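Ribonucleoside-diphosphate reductase (Pseudomonas aeruginosa, PDB 5IM3) probably reduces ribonucleoside diphosphates to the deoxyribonucleotides needed for DNA synthesis and binds dATP as an allosteric nucleotide. Local coordinates at residues Q143-G155 with L189-V201. Sequence-based numbering, arbitrary orientation.
Sequences QPHPSIRITRADG and LKNLYDGVAEKDV
The carbonyl oxygen of V196 takes the backbone N of T151 at 2.5 Å, an almost straight bond (170° at the hydrogen), though shorter than usual and so of doubtful exact length. The hydroxyl OG1 of T151 adds a weak bond to the same oxygen, and CA of I150 a CH···O contact. With chi1 at 67°, OG1 is wedged between its own backbone N and carbonyl carbon, which also brings it 3.1 Å from CA of A197, while CG2 lies against the carbonyl of G195. T151 and A197 form a single beta bridge; the other backbone bond, G195 N to R149 O, is weak.

At the R149 end, the guanidinium grips D194 side-on: NE meets OD1 at 3.2 Å and NH2 meets OD2 at 2.7 Å. Both oxygens use syn lone pairs, and one nitrogen to each oxygen makes the salt bridge bidentate; the planes are nearly parallel (5°), with the oxygens somewhat out of the guanidinium plane. A bend at chi3 swings NE and NH2 aside to the D194 carboxylate.

Apolar contacts flank these bonds. CD1 of I148 comes within 3.3 Å of CB of L192, short enough for a carbon pair that the exact distance is doubtful, with the side chains crossing near a right angle, and CG2 of I150 lies 3.7 Å from CB of E198.

Within the second ATP cone, strand 149-151 pairs antiparallel with strand 157-159, whose L157 touches R149 and T151; 191-197, which links helices 181-190 and 198-210, runs parallel beside strand 149-151.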
loop_
_atom_site.group_PDB
_atom_site.type_symbol
_atom_site.label_atom_id
_atom_site.label_comp_id
_atom_site.label_asym_id
_atom_site.label_seq_id
_atom_site.Cartn_x
_atom_site.Cartn_y
_atom_site.Cartn_z
ATOM N N GLN A 143 -41.354 58.963 9.460
ATOM C CA GLN A 143 -42.004 59.049 8.154
ATOM C C GLN A 143 -42.590 57.726 7.643
ATOM O O GLN A 143 -43.637 57.751 6.981
ATOM C CB GLN A 143 -41.005 59.585 7.120
ATOM C CG GLN A 143 -40.430 60.964 7.441
ATOM C CD GLN A 143 -39.583 61.521 6.307
ATOM O OE1 GLN A 143 -39.771 61.160 5.145
ATOM N NE2 GLN A 143 -38.643 62.400 6.642
ATOM N N PRO A 144 -41.956 56.543 7.912
ATOM C CA PRO A 144 -42.327 55.311 7.187
ATOM C C PRO A 144 -43.812 55.075 6.947
ATOM O O PRO A 144 -44.537 54.652 7.853
ATOM C CB PRO A 144 -41.751 54.208 8.081
ATOM C CG PRO A 144 -40.564 54.818 8.683
ATOM C CD PRO A 144 -40.889 56.267 8.894
ATOM N N HIS A 145 -44.249 55.305 5.702
ATOM C CA HIS A 145 -45.603 55.059 5.208
ATOM C C HIS A 145 -45.550 55.139 3.685
ATOM O O HIS A 145 -44.511 55.527 3.135
ATOM C CB HIS A 145 -46.595 56.074 5.790
ATOM C CG HIS A 145 -46.885 55.867 7.244
ATOM N ND1 HIS A 145 -47.368 54.677 7.746
ATOM C CD2 HIS A 145 -46.748 56.696 8.307
ATOM C CE1 HIS A 145 -47.521 54.783 9.055
ATOM N NE2 HIS A 145 -47.152 55.998 9.420
ATOM N N PRO A 146 -46.622 54.771 2.954
ATOM C CA PRO A 146 -47.938 54.244 3.338
ATOM C C PRO A 146 -47.948 52.725 3.382
ATOM O O PRO A 146 -47.835 52.130 4.456
ATOM C CB PRO A 146 -48.860 54.778 2.226
ATOM C CG PRO A 146 -47.928 55.226 1.089
ATOM C CD PRO A 146 -46.524 54.873 1.490
ATOM N N SER A 147 -48.084 52.106 2.213
ATOM C CA SER A 147 -48.034 50.660 2.099
ATOM C C SER A 147 -47.715 50.311 0.657
ATOM O O SER A 147 -47.882 51.126 -0.255
ATOM C CB SER A 147 -49.349 50.001 2.527
ATOM O OG SER A 147 -49.313 48.606 2.273
ATOM N N ILE A 148 -47.249 49.079 0.469
ATOM C CA ILE A 148 -46.970 48.581 -0.865
ATOM C C ILE A 148 -48.281 48.262 -1.573
ATOM O O ILE A 148 -49.268 47.843 -0.953
ATOM C CB ILE A 148 -46.050 47.350 -0.773
ATOM C CG1 ILE A 148 -44.622 47.805 -0.451
ATOM C CG2 ILE A 148 -46.093 46.518 -2.058
ATOM C CD1 ILE A 148 -43.741 46.725 0.117
ATOM N N ARG A 149 -48.297 48.480 -2.884
ATOM C CA ARG A 149 -49.443 48.156 -3.723
ATOM C C ARG A 149 -49.213 46.791 -4.363
ATOM O O ARG A 149 -48.235 46.601 -5.096
ATOM C CB ARG A 149 -49.658 49.231 -4.788
ATOM C CG ARG A 149 -50.143 50.557 -4.222
ATOM C CD ARG A 149 -50.025 51.681 -5.236
ATOM N NE ARG A 149 -48.640 52.100 -5.432
ATOM C CZ ARG A 149 -48.258 53.047 -6.284
ATOM N NH1 ARG A 149 -49.156 53.680 -7.027
ATOM N NH2 ARG A 149 -46.974 53.364 -6.393
ATOM N N ILE A 150 -50.103 45.847 -4.076
ATOM C CA ILE A 150 -49.986 44.493 -4.603
ATOM C C ILE A 150 -50.486 44.477 -6.041
ATOM O O ILE A 150 -51.601 44.927 -6.330
ATOM C CB ILE A 150 -50.771 43.501 -3.728
ATOM C CG1 ILE A 150 -50.325 43.610 -2.265
ATOM C CG2 ILE A 150 -50.591 42.077 -4.235
ATOM C CD1 ILE A 150 -48.836 43.388 -2.044
ATOM N N THR A 151 -49.663 43.953 -6.947
ATOM C CA THR A 151 -50.003 43.901 -8.362
ATOM C C THR A 151 -50.820 42.648 -8.655
ATOM O O THR A 151 -50.404 41.533 -8.325
ATOM C CB THR A 151 -48.740 43.918 -9.226
ATOM O OG1 THR A 151 -47.998 42.709 -9.024
ATOM C CG2 THR A 151 -47.865 45.107 -8.872
ATOM N N ARG A 152 -51.979 42.841 -9.278
ATOM C CA ARG A 152 -52.861 41.740 -9.625
ATOM C C ARG A 152 -52.439 41.113 -10.953
ATOM O O ARG A 152 -51.721 41.716 -11.756
ATOM C CB ARG A 152 -54.309 42.231 -9.697
ATOM C CG ARG A 152 -55.304 41.186 -10.162
ATOM C CD ARG A 152 -56.739 41.643 -9.988
ATOM N NE ARG A 152 -57.639 40.894 -10.860
ATOM C CZ ARG A 152 -57.992 39.628 -10.665
ATOM N NH1 ARG A 152 -57.522 38.953 -9.624
ATOM N NH2 ARG A 152 -58.816 39.031 -11.517
ATOM N N ALA A 153 -52.892 39.874 -11.172
ATOM C CA ALA A 153 -52.545 39.148 -12.391
ATOM C C ALA A 153 -52.892 39.953 -13.639
ATOM O O ALA A 153 -52.088 40.050 -14.574
ATOM C CB ALA A 153 -53.257 37.795 -12.410
ATOM N N ASP A 154 -54.094 40.535 -13.677
ATOM C CA ASP A 154 -54.515 41.290 -14.852
ATOM C C ASP A 154 -53.647 42.520 -15.096
ATOM O O ASP A 154 -53.669 43.068 -16.203
ATOM C CB ASP A 154 -55.984 41.709 -14.718
ATOM C CG ASP A 154 -56.264 42.484 -13.441
ATOM O OD1 ASP A 154 -55.334 43.120 -12.901
ATOM O OD2 ASP A 154 -57.425 42.462 -12.980
ATOM N N GLY A 155 -52.886 42.960 -14.095
ATOM C CA GLY A 155 -52.012 44.109 -14.228
ATOM C C GLY A 155 -52.407 45.305 -13.392
ATOM O O GLY A 155 -51.718 46.330 -13.448
ATOM N N LEU A 189 -42.506 41.509 6.156
ATOM C CA LEU A 189 -42.783 42.876 5.727
ATOM C C LEU A 189 -41.521 43.611 5.277
ATOM O O LEU A 189 -41.593 44.550 4.477
ATOM C CB LEU A 189 -43.477 43.647 6.855
ATOM C CG LEU A 189 -44.149 44.990 6.528
ATOM C CD1 LEU A 189 -43.189 46.165 6.715
ATOM C CD2 LEU A 189 -44.739 45.002 5.120
ATOM N N LYS A 190 -40.361 43.186 5.784
ATOM C CA LYS A 190 -39.093 43.774 5.364
ATOM C C LYS A 190 -38.897 43.656 3.854
ATOM O O LYS A 190 -38.744 44.663 3.153
ATOM C CB LYS A 190 -37.945 43.093 6.117
ATOM C CG LYS A 190 -36.547 43.356 5.557
ATOM C CD LYS A 190 -36.117 44.800 5.746
ATOM C CE LYS A 190 -34.661 44.990 5.352
ATOM N NZ LYS A 190 -34.205 46.387 5.571
ATOM N N ASN A 191 -38.901 42.428 3.335
ATOM C CA ASN A 191 -38.448 42.156 1.967
ATOM C C ASN A 191 -39.597 42.262 0.960
ATOM O O ASN A 191 -39.900 41.326 0.219
ATOM C CB ASN A 191 -37.794 40.780 1.899
ATOM C CG ASN A 191 -36.546 40.681 2.751
ATOM O OD1 ASN A 191 -36.617 40.385 3.944
ATOM N ND2 ASN A 191 -35.390 40.919 2.140
ATOM N N LEU A 192 -40.235 43.430 0.933
ATOM C CA LEU A 192 -41.262 43.728 -0.057
ATOM C C LEU A 192 -41.033 45.121 -0.625
ATOM O O LEU A 192 -40.488 46.004 0.043
ATOM C CB LEU A 192 -42.684 43.639 0.523
ATOM C CG LEU A 192 -43.161 42.283 1.050
ATOM C CD1 LEU A 192 -42.632 42.042 2.439
ATOM C CD2 LEU A 192 -44.684 42.215 1.044
ATOM N N TYR A 193 -41.472 45.307 -1.868
ATOM C CA TYR A 193 -41.246 46.533 -2.615
ATOM C C TYR A 193 -42.548 46.981 -3.264
ATOM O O TYR A 193 -43.448 46.174 -3.507
ATOM C CB TYR A 193 -40.160 46.329 -3.686
ATOM C CG TYR A 193 -40.391 45.114 -4.567
ATOM C CD1 TYR A 193 -40.965 45.242 -5.825
ATOM C CD2 TYR A 193 -40.040 43.840 -4.135
ATOM C CE1 TYR A 193 -41.180 44.136 -6.631
ATOM C CE2 TYR A 193 -40.253 42.729 -4.932
ATOM C CZ TYR A 193 -40.822 42.882 -6.179
ATOM O OH TYR A 193 -41.035 41.781 -6.976
ATOM N N ASP A 194 -42.652 48.280 -3.528
ATOM C CA ASP A 194 -43.817 48.792 -4.234
ATOM C C ASP A 194 -43.965 48.075 -5.569
ATOM O O ASP A 194 -43.041 48.076 -6.389
ATOM C CB ASP A 194 -43.691 50.298 -4.444
ATOM C CG ASP A 194 -44.946 50.909 -5.032
ATOM O OD1 ASP A 194 -46.055 50.469 -4.659
ATOM O OD2 ASP A 194 -44.826 51.827 -5.870
ATOM N N GLY A 195 -45.119 47.458 -5.784
ATOM C CA GLY A 195 -45.359 46.686 -6.983
ATOM C C GLY A 195 -45.136 45.197 -6.843
ATOM O O GLY A 195 -44.891 44.531 -7.855
ATOM N N VAL A 196 -45.201 44.656 -5.625
ATOM C CA VAL A 196 -45.112 43.215 -5.438
ATOM C C VAL A 196 -46.369 42.554 -5.991
ATOM O O VAL A 196 -47.469 43.122 -5.954
ATOM C CB VAL A 196 -44.912 42.881 -3.948
ATOM C CG1 VAL A 196 -45.337 41.449 -3.632
ATOM C CG2 VAL A 196 -43.459 43.081 -3.552
ATOM N N ALA A 197 -46.207 41.342 -6.512
ATOM C CA ALA A 197 -47.339 40.533 -6.935
ATOM C C ALA A 197 -47.770 39.625 -5.793
ATOM O O ALA A 197 -46.936 39.140 -5.021
ATOM C CB ALA A 197 -46.981 39.695 -8.162
ATOM N N GLU A 198 -49.081 39.396 -5.683
ATOM C CA GLU A 198 -49.576 38.474 -4.672
ATOM C C GLU A 198 -49.019 37.069 -4.863
ATOM O O GLU A 198 -49.128 36.243 -3.950
ATOM C CB GLU A 198 -51.109 38.451 -4.682
ATOM C CG GLU A 198 -51.730 37.796 -5.908
ATOM C CD GLU A 198 -52.096 36.338 -5.682
ATOM O OE1 GLU A 198 -52.424 35.972 -4.532
ATOM O OE2 GLU A 198 -52.055 35.555 -6.655
ATOM N N LYS A 199 -48.420 36.785 -6.022
ATOM C CA LYS A 199 -47.776 35.494 -6.242
ATOM C C LYS A 199 -46.559 35.328 -5.341
ATOM O O LYS A 199 -46.453 34.346 -4.597
ATOM C CB LYS A 199 -47.380 35.357 -7.712
ATOM C CG LYS A 199 -48.550 35.361 -8.682
ATOM C CD LYS A 199 -49.282 34.030 -8.673
ATOM C CE LYS A 199 -50.388 33.994 -9.717
ATOM N NZ LYS A 199 -50.977 32.634 -9.861
ATOM N N ASP A 200 -45.629 36.278 -5.392
ATOM C CA ASP A 200 -44.395 36.188 -4.624
ATOM C C ASP A 200 -44.478 36.898 -3.276
ATOM O O ASP A 200 -43.457 37.018 -2.591
ATOM C CB ASP A 200 -43.215 36.737 -5.438
ATOM C CG ASP A 200 -43.512 38.080 -6.075
ATOM O OD1 ASP A 200 -44.260 38.876 -5.474
ATOM O OD2 ASP A 200 -42.995 38.334 -7.183
ATOM N N VAL A 201 -45.663 37.367 -2.876
ATOM C CA VAL A 201 -45.837 37.794 -1.492
ATOM C C VAL A 201 -46.042 36.577 -0.600
ATOM O O VAL A 201 -45.620 36.574 0.562
ATOM C CB VAL A 201 -47.006 38.790 -1.360
ATOM C CG1 VAL A 201 -48.348 38.072 -1.373
ATOM C CG2 VAL A 201 -46.862 39.616 -0.095
#